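Local coordinates for Pex protein (Anabaena sp. PCC 7120, PDB 2DQL), which is a cyanobacterial circadian-clock-associated protein of the PadR-like winged-helix family and probably acts as a DNA-binding transcriptional regulator, at residues L28-G38 with R86-Q96. Sequence-based numbering, arbitrary orientation.
Sequences LYVLLQGESYG and RRMYQVSPEWQ. With PO4 (phosphate ion), chain C.
Arg86 lays its guanidinium flat over one face of the Tyr37 ring: the planes differ by only 7°, and Arg86 CZ stands 3.8 Å from the ring centroid, a cation-pi stack. Its CD sits nearly above the ring centre, adding a CH-pi contact. A bend at chi3 (-78°) turns the otherwise extended Arg86 chain along the ring, and in the guanidinium plane NE donates an almost straight bond (173°) to O2 of a phosphate ion, 2.9 Å away. Thr39 and Arg82 also hold this ion. Met88 runs alongside Tyr37, its SD 3.9 Å from Tyr37 CD2 and oblique to the ring, a Met-aromatic contact. With a leucine in place of Tyr37, the guanidinium would probably lose its flat support and become freer to swing from the phosphate.

Next along the strand, Ser36 and Tyr89 form a single antiparallel hydrogen-bonded bridge: Tyr89 N donates to Ser36 O at 2.8 Å, and Ser36 N returns a longer bond to Tyr89 O. The linker between helices 20-31 and 38-48 is thereby pinned by one bridge to strand 86-91, which with strand 72-77 forms the hairpin, the wing of a winged-helix fold. Glu35 lies side by side with Gln90, whose NE2 donates a bent hydrogen bond to Glu35 OE1 (3.3 Å), met on the anti side but well out of the carboxylate plane; the carboxylate and amide planes are steeply turned against each other, and Tyr75 OH also bonds this oxygen. Farther along, Val91 CG2 presses on Leu31 CB at 3.4 Å, closer than two carbons normally pack, while a water links Leu31 O to Val91 N.

The chemistry thus changes along the strand, from apolar contact at Val91 to a cationic, aromatic-backed phosphate site at Arg86; the latter is consistent with a wing that could meet a DNA backbone, although the ion itself was probably picked up from the crystallisation solution.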
ATOM      1  N   LEU A  28       6.696  18.527  -3.098  1.00 13.00           N
ATOM      2  CA  LEU A  28       7.154  19.830  -2.613  1.00 13.11           C
ATOM      3  C   LEU A  28       8.660  19.814  -2.377  1.00 13.77           C
ATOM      4  O   LEU A  28       9.343  20.810  -2.621  1.00 13.95           O
ATOM      5  CB  LEU A  28       6.418  20.221  -1.335  1.00 13.29           C
ATOM      6  CG  LEU A  28       4.959  20.616  -1.564  1.00 13.58           C
ATOM      7  CD1 LEU A  28       4.268  20.825  -0.227  1.00 14.19           C
ATOM      8  CD2 LEU A  28       4.903  21.884  -2.405  1.00 14.24           C
ATOM      9  N   TYR A  29       9.176  18.686  -1.891  1.00 13.75           N
ATOM     10  CA  TYR A  29      10.611  18.534  -1.670  1.00 14.41           C
ATOM     11  C   TYR A  29      11.362  18.794  -2.984  1.00 13.96           C
ATOM     12  O   TYR A  29      12.369  19.515  -3.013  1.00 13.77           O
ATOM     13  CB  TYR A  29      10.905  17.114  -1.177  1.00 15.39           C
ATOM     14  CG  TYR A  29      12.356  16.703  -1.298  1.00 17.09           C
ATOM     15  CD1 TYR A  29      13.321  17.208  -0.432  1.00 17.71           C
ATOM     16  CD2 TYR A  29      12.762  15.814  -2.292  1.00 17.78           C
ATOM     17  CE1 TYR A  29      14.661  16.837  -0.552  1.00 18.58           C
ATOM     18  CE2 TYR A  29      14.096  15.436  -2.421  1.00 19.08           C
ATOM     19  CZ  TYR A  29      15.037  15.953  -1.548  1.00 18.94           C
ATOM     20  OH  TYR A  29      16.358  15.583  -1.678  1.00 20.40           O
ATOM     21  N   VAL A  30      10.870  18.207  -4.072  1.00 13.37           N
ATOM     22  CA  VAL A  30      11.507  18.388  -5.373  1.00 13.19           C
ATOM     23  C   VAL A  30      11.329  19.808  -5.901  1.00 12.87           C
ATOM     24  O   VAL A  30      12.289  20.419  -6.364  1.00 12.30           O
ATOM     25  CB  VAL A  30      10.942  17.417  -6.437  1.00 13.40           C
ATOM     26  CG1 VAL A  30      11.536  17.741  -7.814  1.00 13.42           C
ATOM     27  CG2 VAL A  30      11.267  15.975  -6.061  1.00 13.82           C
ATOM     28  N   LEU A  31      10.102  20.326  -5.836  1.00 12.49           N
ATOM     29  CA  LEU A  31       9.826  21.669  -6.346  1.00 13.13           C
ATOM     30  C   LEU A  31      10.615  22.765  -5.633  1.00 13.17           C
ATOM     31  O   LEU A  31      10.899  23.817  -6.220  1.00 13.71           O
ATOM     32  CB  LEU A  31       8.319  21.960  -6.285  1.00 12.78           C
ATOM     33  CG  LEU A  31       7.459  21.084  -7.210  1.00 12.73           C
ATOM     34  CD1 LEU A  31       6.010  21.577  -7.193  1.00 13.10           C
ATOM     35  CD2 LEU A  31       8.001  21.129  -8.640  1.00 13.85           C
ATOM     36  N   LEU A  32      10.976  22.529  -4.377  1.00 13.27           N
ATOM     37  CA  LEU A  32      11.761  23.513  -3.630  1.00 13.79           C
ATOM     38  C   LEU A  32      13.162  23.625  -4.233  1.00 14.20           C
ATOM     39  O   LEU A  32      13.851  24.632  -4.048  1.00 14.92           O
ATOM     40  CB  LEU A  32      11.849  23.121  -2.150  1.00 13.85           C
ATOM     41  CG  LEU A  32      10.559  23.407  -1.368  1.00 14.41           C
ATOM     42  CD1 LEU A  32      10.590  22.700  -0.023  1.00 14.92           C
ATOM     43  CD2 LEU A  32      10.411  24.917  -1.188  1.00 15.12           C
ATOM     44  N   GLN A  33      13.563  22.599  -4.975  1.00 14.55           N
ATOM     45  CA  GLN A  33      14.876  22.565  -5.613  1.00 15.48           C
ATOM     46  C   GLN A  33      14.841  23.267  -6.963  1.00 15.62           C
ATOM     47  O   GLN A  33      15.882  23.637  -7.516  1.00 16.04           O
ATOM     48  CB  GLN A  33      15.321  21.121  -5.826  1.00 16.13           C
ATOM     49  CG  GLN A  33      15.476  20.314  -4.557  1.00 18.18           C
ATOM     50  CD  GLN A  33      15.829  18.868  -4.853  1.00 18.56           C
ATOM     51  OE1 GLN A  33      16.614  18.583  -5.757  1.00 19.83           O
ATOM     52  NE2 GLN A  33      15.259  17.948  -4.087  1.00 20.36           N
ATOM     53  N   GLY A  34      13.635  23.445  -7.490  1.00 15.30           N
ATOM     54  CA  GLY A  34      13.467  24.095  -8.777  1.00 15.21           C
ATOM     55  C   GLY A  34      12.263  23.512  -9.487  1.00 15.67           C
ATOM     56  O   GLY A  34      11.805  22.413  -9.150  1.00 15.33           O
ATOM     57  N   GLU A  35      11.755  24.241 -10.476  1.00 15.96           N
ATOM     58  CA  GLU A  35      10.584  23.809 -11.228  1.00 16.53           C
ATOM     59  C   GLU A  35      10.742  22.416 -11.797  1.00 16.49           C
ATOM     60  O   GLU A  35      11.836  22.000 -12.177  1.00 16.37           O
ATOM     61  CB  GLU A  35      10.284  24.789 -12.368  1.00 17.81           C
ATOM     62  CG  GLU A  35      11.404  24.923 -13.384  1.00 20.27           C
ATOM     63  CD  GLU A  35      10.983  25.706 -14.611  1.00 21.82           C
ATOM     64  OE1 GLU A  35      10.032  26.507 -14.507  1.00 23.28           O
ATOM     65  OE2 GLU A  35      11.611  25.529 -15.677  1.00 23.78           O
ATOM     66  N   SER A  36       9.634  21.690 -11.850  1.00 16.03           N
ATOM     67  CA  SER A  36       9.663  20.342 -12.383  1.00 15.97           C
ATOM     68  C   SER A  36       8.370  20.075 -13.125  1.00 16.27           C
ATOM     69  O   SER A  36       7.533  20.966 -13.278  1.00 15.82           O
ATOM     70  CB  SER A  36       9.850  19.324 -11.253  1.00 16.27           C
ATOM     71  OG  SER A  36      10.137  18.038 -11.778  1.00 16.40           O
ATOM     72  N   TYR A  37       8.207  18.841 -13.578  1.00 16.23           N
ATOM     73  CA  TYR A  37       7.019  18.455 -14.317  1.00 16.71           C
ATOM     74  C   TYR A  37       6.653  17.013 -13.990  1.00 16.94           C
ATOM     75  O   TYR A  37       7.478  16.264 -13.478  1.00 16.89           O
ATOM     76  CB  TYR A  37       7.252  18.647 -15.825  1.00 17.12           C
ATOM     77  CG  TYR A  37       8.499  17.995 -16.389  1.00 17.93           C
ATOM     78  CD1 TYR A  37       8.412  16.843 -17.176  1.00 18.41           C
ATOM     79  CD2 TYR A  37       9.760  18.549 -16.173  1.00 18.39           C
ATOM     80  CE1 TYR A  37       9.555  16.263 -17.737  1.00 19.03           C
ATOM     81  CE2 TYR A  37      10.905  17.977 -16.728  1.00 19.38           C
ATOM     82  CZ  TYR A  37      10.795  16.837 -17.509  1.00 19.77           C
ATOM     83  OH  TYR A  37      11.927  16.282 -18.071  1.00 21.04           O
ATOM     84  N   GLY A  38       5.412  16.640 -14.288  1.00 17.11           N
ATOM     85  CA  GLY A  38       4.920  15.304 -13.980  1.00 17.60           C
ATOM     86  C   GLY A  38       5.810  14.108 -14.267  1.00 18.19           C
ATOM     87  O   GLY A  38       6.152  13.342 -13.361  1.00 18.02           O
ATOM     88  N   ARG A  86       5.401  21.713 -22.513  1.00 22.39           N
ATOM     89  CA  ARG A  86       5.514  20.962 -21.271  1.00 21.94           C
ATOM     90  C   ARG A  86       4.883  21.736 -20.116  1.00 21.53           C
ATOM     91  O   ARG A  86       5.116  22.930 -19.962  1.00 21.25           O
ATOM     92  CB  ARG A  86       6.998  20.692 -20.999  1.00 22.30           C
ATOM     93  CG  ARG A  86       7.323  20.063 -19.662  1.00 22.25           C
ATOM     94  CD  ARG A  86       8.810  19.731 -19.591  1.00 22.78           C
ATOM     95  NE  ARG A  86       9.127  18.515 -20.333  1.00 23.06           N
ATOM     96  CZ  ARG A  86      10.361  18.101 -20.602  1.00 23.54           C
ATOM     97  NH1 ARG A  86      11.407  18.813 -20.198  1.00 23.83           N
ATOM     98  NH2 ARG A  86      10.551  16.967 -21.265  1.00 23.98           N
ATOM     99  N   ARG A  87       4.072  21.059 -19.309  1.00 20.98           N
ATOM    100  CA  ARG A  87       3.431  21.711 -18.172  1.00 20.15           C
ATOM    101  C   ARG A  87       4.383  21.678 -16.974  1.00 20.01           C
ATOM    102  O   ARG A  87       4.693  20.607 -16.448  1.00 19.74           O
ATOM    103  CB  ARG A  87       2.125  20.997 -17.822  1.00 20.90           C
ATOM    104  CG  ARG A  87       1.258  21.720 -16.799  1.00 21.58           C
ATOM    105  CD  ARG A  87       0.708  23.021 -17.362  1.00 23.89           C
ATOM    106  NE  ARG A  87      -0.219  23.683 -16.446  1.00 24.29           N
ATOM    107  CZ  ARG A  87      -0.660  24.928 -16.613  1.00 25.03           C
ATOM    108  NH1 ARG A  87      -0.258  25.640 -17.654  1.00 25.58           N
ATOM    109  NH2 ARG A  87      -1.500  25.465 -15.739  1.00 25.76           N
ATOM    110  N   MET A  88       4.837  22.855 -16.555  1.00 18.96           N
ATOM    111  CA  MET A  88       5.770  22.984 -15.438  1.00 18.32           C
ATOM    112  C   MET A  88       5.094  23.461 -14.160  1.00 18.07           C
ATOM    113  O   MET A  88       4.097  24.176 -14.200  1.00 18.27           O
ATOM    114  CB  MET A  88       6.873  23.976 -15.801  1.00 18.44           C
ATOM    115  CG  MET A  88       7.626  23.656 -17.085  1.00 18.52           C
ATOM    116  SD  MET A  88       8.621  22.160 -16.981  1.00 19.29           S
ATOM    117  CE  MET A  88       9.689  22.556 -15.618  1.00 18.15           C
ATOM    118  N   TYR A  89       5.663  23.075 -13.022  1.00 16.60           N
ATOM    119  CA  TYR A  89       5.129  23.463 -11.724  1.00 16.44           C
ATOM    120  C   TYR A  89       6.214  24.111 -10.875  1.00 16.49           C
ATOM    121  O   TYR A  89       7.376  23.725 -10.955  1.00 16.48           O
ATOM    122  CB  TYR A  89       4.597  22.232 -10.984  1.00 15.62           C
ATOM    123  CG  TYR A  89       3.464  21.544 -11.704  1.00 15.69           C
ATOM    124  CD1 TYR A  89       2.163  22.032 -11.617  1.00 15.76           C
ATOM    125  CD2 TYR A  89       3.702  20.431 -12.513  1.00 15.82           C
ATOM    126  CE1 TYR A  89       1.118  21.427 -12.326  1.00 15.68           C
ATOM    127  CE2 TYR A  89       2.664  19.821 -13.227  1.00 16.14           C
ATOM    128  CZ  TYR A  89       1.378  20.328 -13.127  1.00 15.92           C
ATOM    129  OH  TYR A  89       0.354  19.745 -13.851  1.00 16.27           O
ATOM    130  N   GLN A  90       5.819  25.087 -10.061  1.00 17.09           N
ATOM    131  CA  GLN A  90       6.742  25.784  -9.159  1.00 17.69           C
ATOM    132  C   GLN A  90       6.030  25.978  -7.836  1.00 17.39           C
ATOM    133  O   GLN A  90       4.816  26.124  -7.803  1.00 16.94           O
ATOM    134  CB  GLN A  90       7.105  27.177  -9.681  1.00 18.98           C
ATOM    135  CG  GLN A  90       7.834  27.221 -10.994  1.00 20.90           C
ATOM    136  CD  GLN A  90       8.396  28.608 -11.280  1.00 21.97           C
ATOM    137  OE1 GLN A  90       7.881  29.619 -10.791  1.00 23.40           O
ATOM    138  NE2 GLN A  90       9.445  28.658 -12.085  1.00 22.55           N
ATOM    139  N   VAL A  91       6.770  25.989  -6.737  1.00 16.86           N
ATOM    140  CA  VAL A  91       6.122  26.216  -5.454  1.00 17.51           C
ATOM    141  C   VAL A  91       5.673  27.675  -5.439  1.00 17.34           C
ATOM    142  O   VAL A  91       6.373  28.543  -5.962  1.00 17.32           O
ATOM    143  CB  VAL A  91       7.092  26.010  -4.276  1.00 17.90           C
ATOM    144  CG1 VAL A  91       6.371  26.270  -2.967  1.00 18.58           C
ATOM    145  CG2 VAL A  91       7.651  24.611  -4.300  1.00 19.16           C
ATOM    146  N   SER A  92       4.508  27.948  -4.866  1.00 17.79           N
ATOM    147  CA  SER A  92       4.030  29.323  -4.787  1.00 18.28           C
ATOM    148  C   SER A  92       4.945  30.062  -3.810  1.00 18.80           C
ATOM    149  O   SER A  92       5.318  29.527  -2.769  1.00 18.26           O
ATOM    150  CB  SER A  92       2.575  29.359  -4.306  1.00 18.50           C
ATOM    151  OG  SER A  92       1.717  28.758  -5.265  1.00 19.63           O
ATOM    152  N   PRO A  93       5.328  31.302  -4.143  1.00 19.30           N
ATOM    153  CA  PRO A  93       6.209  32.110  -3.297  1.00 20.29           C
ATOM    154  C   PRO A  93       5.874  32.127  -1.804  1.00 20.92           C
ATOM    155  O   PRO A  93       6.749  31.902  -0.966  1.00 20.75           O
ATOM    156  CB  PRO A  93       6.112  33.494  -3.933  1.00 20.30           C
ATOM    157  CG  PRO A  93       5.951  33.171  -5.383  1.00 20.27           C
ATOM    158  CD  PRO A  93       4.935  32.048  -5.354  1.00 19.89           C
ATOM    159  N   GLU A  94       4.618  32.389  -1.467  1.00 22.11           N
ATOM    160  CA  GLU A  94       4.231  32.445  -0.064  1.00 23.78           C
ATOM    161  C   GLU A  94       4.127  31.095   0.640  1.00 23.81           C
ATOM    162  O   GLU A  94       3.948  31.043   1.861  1.00 23.84           O
ATOM    163  CB  GLU A  94       2.919  33.215   0.092  1.00 25.32           C
ATOM    164  CG  GLU A  94       3.110  34.712  -0.031  1.00 28.14           C
ATOM    165  CD  GLU A  94       4.140  35.232   0.957  1.00 29.66           C
ATOM    166  OE1 GLU A  94       3.876  35.167   2.176  1.00 31.00           O
ATOM    167  OE2 GLU A  94       5.215  35.693   0.516  1.00 31.29           O
ATOM    168  N   TRP A  95       4.242  30.010  -0.119  1.00 23.82           N
ATOM    169  CA  TRP A  95       4.176  28.671   0.465  1.00 24.15           C
ATOM    170  C   TRP A  95       5.561  28.120   0.778  1.00 24.16           C
ATOM    171  O   TRP A  95       5.703  26.962   1.165  1.00 24.15           O
ATOM    172  CB  TRP A  95       3.463  27.700  -0.477  1.00 24.40           C
ATOM    173  CG  TRP A  95       2.000  27.585  -0.222  1.00 25.38           C
ATOM    174  CD1 TRP A  95       1.038  28.497  -0.541  1.00 25.38           C
ATOM    175  CD2 TRP A  95       1.324  26.495   0.420  1.00 25.63           C
ATOM    176  NE1 TRP A  95      -0.194  28.045  -0.139  1.00 25.92           N
ATOM    177  CE2 TRP A  95      -0.049  26.821   0.456  1.00 25.81           C
ATOM    178  CE3 TRP A  95       1.746  25.278   0.972  1.00 26.28           C
ATOM    179  CZ2 TRP A  95      -1.010  25.970   1.017  1.00 26.18           C
ATOM    180  CZ3 TRP A  95       0.789  24.428   1.533  1.00 26.27           C
ATOM    181  CH2 TRP A  95      -0.572  24.782   1.552  1.00 26.21           C
ATOM    182  N   GLN A  96       6.578  28.955   0.617  1.00 24.20           N
ATOM    183  CA  GLN A  96       7.955  28.549   0.862  1.00 24.87           C
ATOM    184  C   GLN A  96       8.141  27.832   2.202  1.00 24.47           C
ATOM    185  O   GLN A  96       8.589  26.686   2.243  1.00 24.35           O
ATOM    186  CB  GLN A  96       8.869  29.774   0.815  1.00 26.13           C
ATOM    187  CG  GLN A  96      10.342  29.465   0.609  1.00 28.43           C
ATOM    188  CD  GLN A  96      10.760  29.594  -0.846  1.00 29.58           C
ATOM    189  OE1 GLN A  96      10.330  28.821  -1.704  1.00 30.28           O
ATOM    190  NE2 GLN A  96      11.594  30.588  -1.132  1.00 30.50           N
TER
HETATM  191  P   PO4 C 201       6.170  15.838 -20.755  0.75 31.12           P
HETATM  192  O1  PO4 C 201       6.973  14.770 -20.110  0.75 31.19           O
HETATM  193  O2  PO4 C 201       7.085  16.795 -21.426  0.75 30.95           O
HETATM  194  O3  PO4 C 201       5.257  15.257 -21.766  0.75 31.42           O
HETATM  195  O4  PO4 C 201       5.363  16.561 -19.729  0.75 31.45           O
HETATM  196  O   HOH W   1       9.519  25.490  -7.688  1.00 18.89           O
HETATM  197  O   HOH W   2       3.876  18.127 -16.165  1.00 17.63           O